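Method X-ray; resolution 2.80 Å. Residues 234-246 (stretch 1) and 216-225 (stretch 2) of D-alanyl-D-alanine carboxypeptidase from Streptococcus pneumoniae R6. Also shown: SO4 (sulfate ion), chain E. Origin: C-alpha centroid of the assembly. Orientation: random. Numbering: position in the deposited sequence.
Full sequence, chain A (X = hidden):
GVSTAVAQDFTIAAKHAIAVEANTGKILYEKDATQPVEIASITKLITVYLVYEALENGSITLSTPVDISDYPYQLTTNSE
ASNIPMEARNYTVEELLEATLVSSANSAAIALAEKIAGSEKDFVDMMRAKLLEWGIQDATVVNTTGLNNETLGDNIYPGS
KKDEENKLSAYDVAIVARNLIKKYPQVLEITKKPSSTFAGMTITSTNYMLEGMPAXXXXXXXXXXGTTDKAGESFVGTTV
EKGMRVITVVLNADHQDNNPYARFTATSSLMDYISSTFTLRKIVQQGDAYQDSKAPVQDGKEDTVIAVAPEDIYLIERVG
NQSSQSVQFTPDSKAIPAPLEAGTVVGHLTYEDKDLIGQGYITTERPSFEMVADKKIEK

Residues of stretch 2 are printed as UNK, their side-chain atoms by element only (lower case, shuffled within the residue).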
# COMPACT_ATOMS: atom_id res chain seq x y z
N SER A 234 11.69 -2.10 -10.95
CA SER A 234 10.76 -2.42 -9.88
C SER A 234 9.45 -1.66 -9.96
O SER A 234 9.38 -0.54 -10.47
CB SER A 234 11.43 -2.15 -8.53
OG SER A 234 12.63 -2.89 -8.42
N PHE A 235 8.40 -2.28 -9.43
CA PHE A 235 7.08 -1.70 -9.45
C PHE A 235 6.12 -2.25 -8.40
O PHE A 235 5.97 -3.47 -8.25
CB PHE A 235 6.48 -1.89 -10.84
CG PHE A 235 5.04 -1.49 -10.94
CD1 PHE A 235 4.65 -0.17 -10.75
CD2 PHE A 235 4.07 -2.43 -11.25
CE1 PHE A 235 3.32 0.21 -10.86
CE2 PHE A 235 2.73 -2.07 -11.37
CZ PHE A 235 2.36 -0.74 -11.17
N VAL A 236 5.47 -1.35 -7.67
CA VAL A 236 4.49 -1.75 -6.69
C VAL A 236 3.18 -1.44 -7.39
O VAL A 236 2.96 -0.29 -7.78
CB VAL A 236 4.56 -0.92 -5.38
CG1 VAL A 236 3.49 -1.41 -4.41
CG2 VAL A 236 5.93 -1.05 -4.73
N GLY A 237 2.34 -2.45 -7.57
CA GLY A 237 1.07 -2.22 -8.23
C GLY A 237 -0.10 -2.72 -7.43
O GLY A 237 -0.00 -3.72 -6.73
N THR A 238 -1.22 -2.01 -7.50
CA THR A 238 -2.43 -2.43 -6.79
C THR A 238 -3.52 -2.53 -7.85
O THR A 238 -3.53 -1.78 -8.83
CB THR A 238 -2.84 -1.44 -5.68
OG1 THR A 238 -3.98 -1.97 -4.98
CG2 THR A 238 -3.21 -0.09 -6.27
N THR A 239 -4.46 -3.45 -7.66
CA THR A 239 -5.51 -3.63 -8.64
C THR A 239 -6.70 -4.35 -8.04
O THR A 239 -6.59 -5.01 -7.01
CB THR A 239 -5.02 -4.46 -9.83
OG1 THR A 239 -5.99 -4.44 -10.87
CG2 THR A 239 -4.80 -5.90 -9.40
N VAL A 240 -7.85 -4.21 -8.69
CA VAL A 240 -9.05 -4.90 -8.26
C VAL A 240 -9.41 -5.84 -9.38
O VAL A 240 -9.95 -5.41 -10.40
CB VAL A 240 -10.24 -3.94 -8.03
CG1 VAL A 240 -11.46 -4.75 -7.60
CG2 VAL A 240 -9.90 -2.91 -6.96
N GLU A 241 -9.09 -7.12 -9.20
CA GLU A 241 -9.38 -8.12 -10.21
C GLU A 241 -10.32 -9.16 -9.63
O GLU A 241 -10.05 -9.71 -8.56
CB GLU A 241 -8.08 -8.77 -10.68
CG GLU A 241 -7.99 -8.96 -12.17
CD GLU A 241 -6.61 -9.36 -12.62
OE1 GLU A 241 -6.18 -10.49 -12.29
OE2 GLU A 241 -5.93 -8.56 -13.30
N LYS A 242 -11.41 -9.41 -10.34
CA LYS A 242 -12.43 -10.37 -9.92
C LYS A 242 -12.95 -10.06 -8.53
O LYS A 242 -13.12 -10.96 -7.70
CB LYS A 242 -11.87 -11.78 -9.97
CG LYS A 242 -11.50 -12.20 -11.37
CD LYS A 242 -10.87 -13.57 -11.40
CE LYS A 242 -10.30 -13.88 -12.77
NZ LYS A 242 -9.69 -15.24 -12.82
N GLY A 243 -13.20 -8.78 -8.29
CA GLY A 243 -13.72 -8.33 -7.01
C GLY A 243 -12.75 -8.27 -5.85
O GLY A 243 -13.13 -7.87 -4.74
N MSE A 244 -11.49 -8.63 -6.09
CA MSE A 244 -10.48 -8.65 -5.04
C MSE A 244 -9.32 -7.68 -5.27
O MSE A 244 -8.76 -7.60 -6.37
CB MSE A 244 -9.94 -10.08 -4.89
CG MSE A 244 -8.79 -10.26 -3.91
SE MSE A 244 -8.28 -12.14 -3.77
CE MSE A 244 -7.00 -12.26 -5.21
N ARG A 245 -8.96 -6.94 -4.22
CA ARG A 245 -7.85 -5.98 -4.30
C ARG A 245 -6.54 -6.66 -3.97
O ARG A 245 -6.37 -7.27 -2.91
CB ARG A 245 -8.07 -4.82 -3.34
CG ARG A 245 -6.97 -3.79 -3.41
CD ARG A 245 -7.55 -2.39 -3.47
NE ARG A 245 -6.93 -1.64 -4.56
CZ ARG A 245 -7.54 -0.70 -5.26
NH1 ARG A 245 -8.80 -0.37 -4.98
NH2 ARG A 245 -6.90 -0.10 -6.25
N VAL A 246 -5.59 -6.54 -4.88
CA VAL A 246 -4.29 -7.16 -4.72
C VAL A 246 -3.19 -6.13 -4.74
O VAL A 246 -3.20 -5.22 -5.57
CB VAL A 246 -4.02 -8.17 -5.85
CG1 VAL A 246 -2.61 -8.73 -5.73
CG2 VAL A 246 -5.05 -9.29 -5.82
N UNK A 216 -1.31 -1.58 -20.38
CA UNK A 216 -2.61 -1.56 -19.72
C UNK A 216 -3.10 -2.94 -19.29
O UNK A 216 -2.91 -3.93 -20.00
c UNK A 216 -7.20 -2.21 -19.97
c UNK A 216 -5.08 -1.04 -20.14
c UNK A 216 -6.91 -0.11 -18.84
o UNK A 216 -8.98 -1.30 -18.67
c UNK A 216 -5.89 -2.12 -20.46
c UNK A 216 -5.61 -0.03 -19.33
c UNK A 216 -7.70 -1.20 -19.16
c UNK A 216 -3.66 -0.96 -20.65
N UNK A 217 -3.73 -2.99 -18.12
CA UNK A 217 -4.30 -4.21 -17.56
C UNK A 217 -5.50 -3.72 -16.75
O UNK A 217 -5.35 -3.06 -15.72
c UNK A 217 -3.26 -4.94 -16.69
c UNK A 217 -4.47 -7.10 -15.87
c UNK A 217 -3.77 -9.47 -15.91
n UNK A 217 -2.88 -10.39 -16.25
c UNK A 217 -3.79 -5.78 -15.51
n UNK A 217 -4.92 -9.85 -15.37
n UNK A 217 -3.53 -8.18 -16.15
N UNK A 218 -6.69 -4.03 -17.25
CA UNK A 218 -7.92 -3.61 -16.59
C UNK A 218 -7.97 -3.83 -15.10
O UNK A 218 -7.75 -4.95 -14.61
N UNK A 219 -8.26 -2.76 -14.36
CA UNK A 219 -8.35 -2.85 -12.91
C UNK A 219 -7.30 -2.06 -12.15
O UNK A 219 -7.55 -1.56 -11.06
N UNK A 220 -6.13 -1.92 -12.75
CA UNK A 220 -5.00 -1.26 -12.09
C UNK A 220 -5.34 0.21 -11.80
O UNK A 220 -6.26 0.80 -12.37
c UNK A 220 -1.32 -3.54 -11.08
c UNK A 220 -2.47 -4.90 -12.63
c UNK A 220 -3.76 -1.38 -13.01
c UNK A 220 -1.95 -2.41 -11.58
c UNK A 220 -1.59 -4.79 -11.58
c UNK A 220 -3.10 -3.78 -13.16
c UNK A 220 -2.88 -2.53 -12.61
N UNK A 221 -4.63 0.76 -10.80
CA UNK A 221 -4.72 2.20 -10.45
C UNK A 221 -3.60 2.59 -9.47
O UNK A 221 -3.69 3.55 -8.74
c UNK A 221 -6.51 1.55 -8.77
c UNK A 221 -6.09 2.54 -9.85
o UNK A 221 -7.49 1.80 -8.09
o UNK A 221 -5.87 0.52 -8.63
N UNK A 222 -2.55 1.75 -9.44
CA UNK A 222 -1.36 2.10 -8.63
C UNK A 222 -0.20 1.16 -8.93
O UNK A 222 -0.33 0.22 -9.69
N UNK A 223 0.97 1.39 -8.28
CA UNK A 223 1.06 2.28 -7.13
C UNK A 223 2.29 3.19 -7.19
O UNK A 223 2.23 4.36 -6.84
c UNK A 223 -0.51 2.76 -4.52
c UNK A 223 1.16 1.41 -5.88
c UNK A 223 0.91 2.19 -4.59
c UNK A 223 1.08 1.33 -3.33
N UNK A 224 3.43 2.59 -7.59
CA UNK A 224 4.69 3.34 -7.67
C UNK A 224 5.82 2.54 -8.34
O UNK A 224 6.18 1.46 -7.92
n UNK A 224 7.62 6.29 -8.41
c UNK A 224 5.16 3.75 -6.28
c UNK A 224 6.24 4.83 -6.36
c UNK A 224 6.86 7.05 -7.43
c UNK A 224 5.72 6.15 -6.92
N UNK A 225 6.39 3.10 -9.42
CA UNK A 225 7.54 2.44 -10.02
C UNK A 225 8.85 2.83 -9.34
O UNK A 225 8.90 3.65 -8.46
o UNK A 225 7.49 4.14 -11.77
c UNK A 225 7.64 2.75 -11.52
c UNK A 225 6.60 1.96 -12.29
S SO4 E . 11.05 5.75 -12.01
O1 SO4 E . 10.97 6.63 -13.19
O2 SO4 E . 9.81 5.87 -11.22
O3 SO4 E . 11.23 4.35 -12.43
O4 SO4 E . 12.19 6.18 -11.17

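Position 216 carries eight side-chain atoms, seven carbons and one oxygen. One carbon leads to a six-membered ring, and the oxygen sits on the far end of that ring. It touches nothing on stretch 1. This is Tyr 216.

Position 217 has seven side-chain atoms. Three carbons run to a nitrogen, then to a carbon bearing two more nitrogens, which is a guanidinium. One terminal nitrogen lies 2.6 Å from Glu 241 OE2. This is Arg 217. The pair forms a salt bridge through NH1, although the hydrogen bond within it is weak, with an angle of 123° at the proton.

Position 218 has no side-chain atoms and is Gly 218. The coordinates leave room for a CB here, so the contact does not explain the glycine.

Position 219 also has none. Its phi is 115° and its psi -31°, where a CB would be jammed against the preceding carbonyl. A CB would also lie 2.8 Å from Thr 239 OG1 and 2.9 Å from Val 240 O. Backbone and neighbours both call for Gly 219.

Position 220 has seven carbons, one leading to a six-membered ring without a heteroatom. Thr 239 CB lies 3.7 Å from the ring centroid, almost on the ring normal, in a CH-pi contact. This is Phe 220. At the ring edge, its CE2 is 3.9 Å from Gly 237 C. A CB on Gly 237 would clash with this same CE2 atom.

Position 221 has two carbons, the second carrying two oxygens. This short carboxylate forms a salt bridge with Arg 245. The residue is Asp 221. Arg 245 NH2 donates a 2.7 Å hydrogen bond to Asp 221 OD2. Arg 245 NE also donates to Thr 238 OG1, at 3.0 Å, which ties the guanidinium to its own stretch.

Position 222 has no side chain. A CB would come 2.8 Å from Thr 238 CG2, a clash, which fits Gly 222. Its O accepts a weak bond from Thr 238 N at 3.2 Å.

Position 223 has four carbons, forked at the second, and follows a cis peptide bond. One branch end lies 3.8 Å from Val 236 CG1, an apolar contact. This is Leu 223.

Position 224 has four carbons in a row ending in nitrogen. The chain starts on the same sheet face as Val 236, but its end leads away from stretch 1. This is Lys 224; its NZ donates to the backbone O of position 225 at 2.9 Å.

Position 225 has one carbon carrying an oxygen and a carbon. The branch carbon is 3.3 Å from Phe 235 CD1. This is Thr 225. Its OG1 lies 2.9 Å from sulfate O2.

The contact is an antiparallel strand pairing, firmest at Val 236. Val 236 N donates to Lys 224 O at 2.9 Å, and Val 236 O accepts from Lys 224 N at 2.9 Å and Leu 223 N at 2.7 Å. Toward Phe 220 the backbone bonding loosens. There, ring packing and two salt bridges add contacts between the stretches.

Stretch 2 216-225: YRGGFDGLKT
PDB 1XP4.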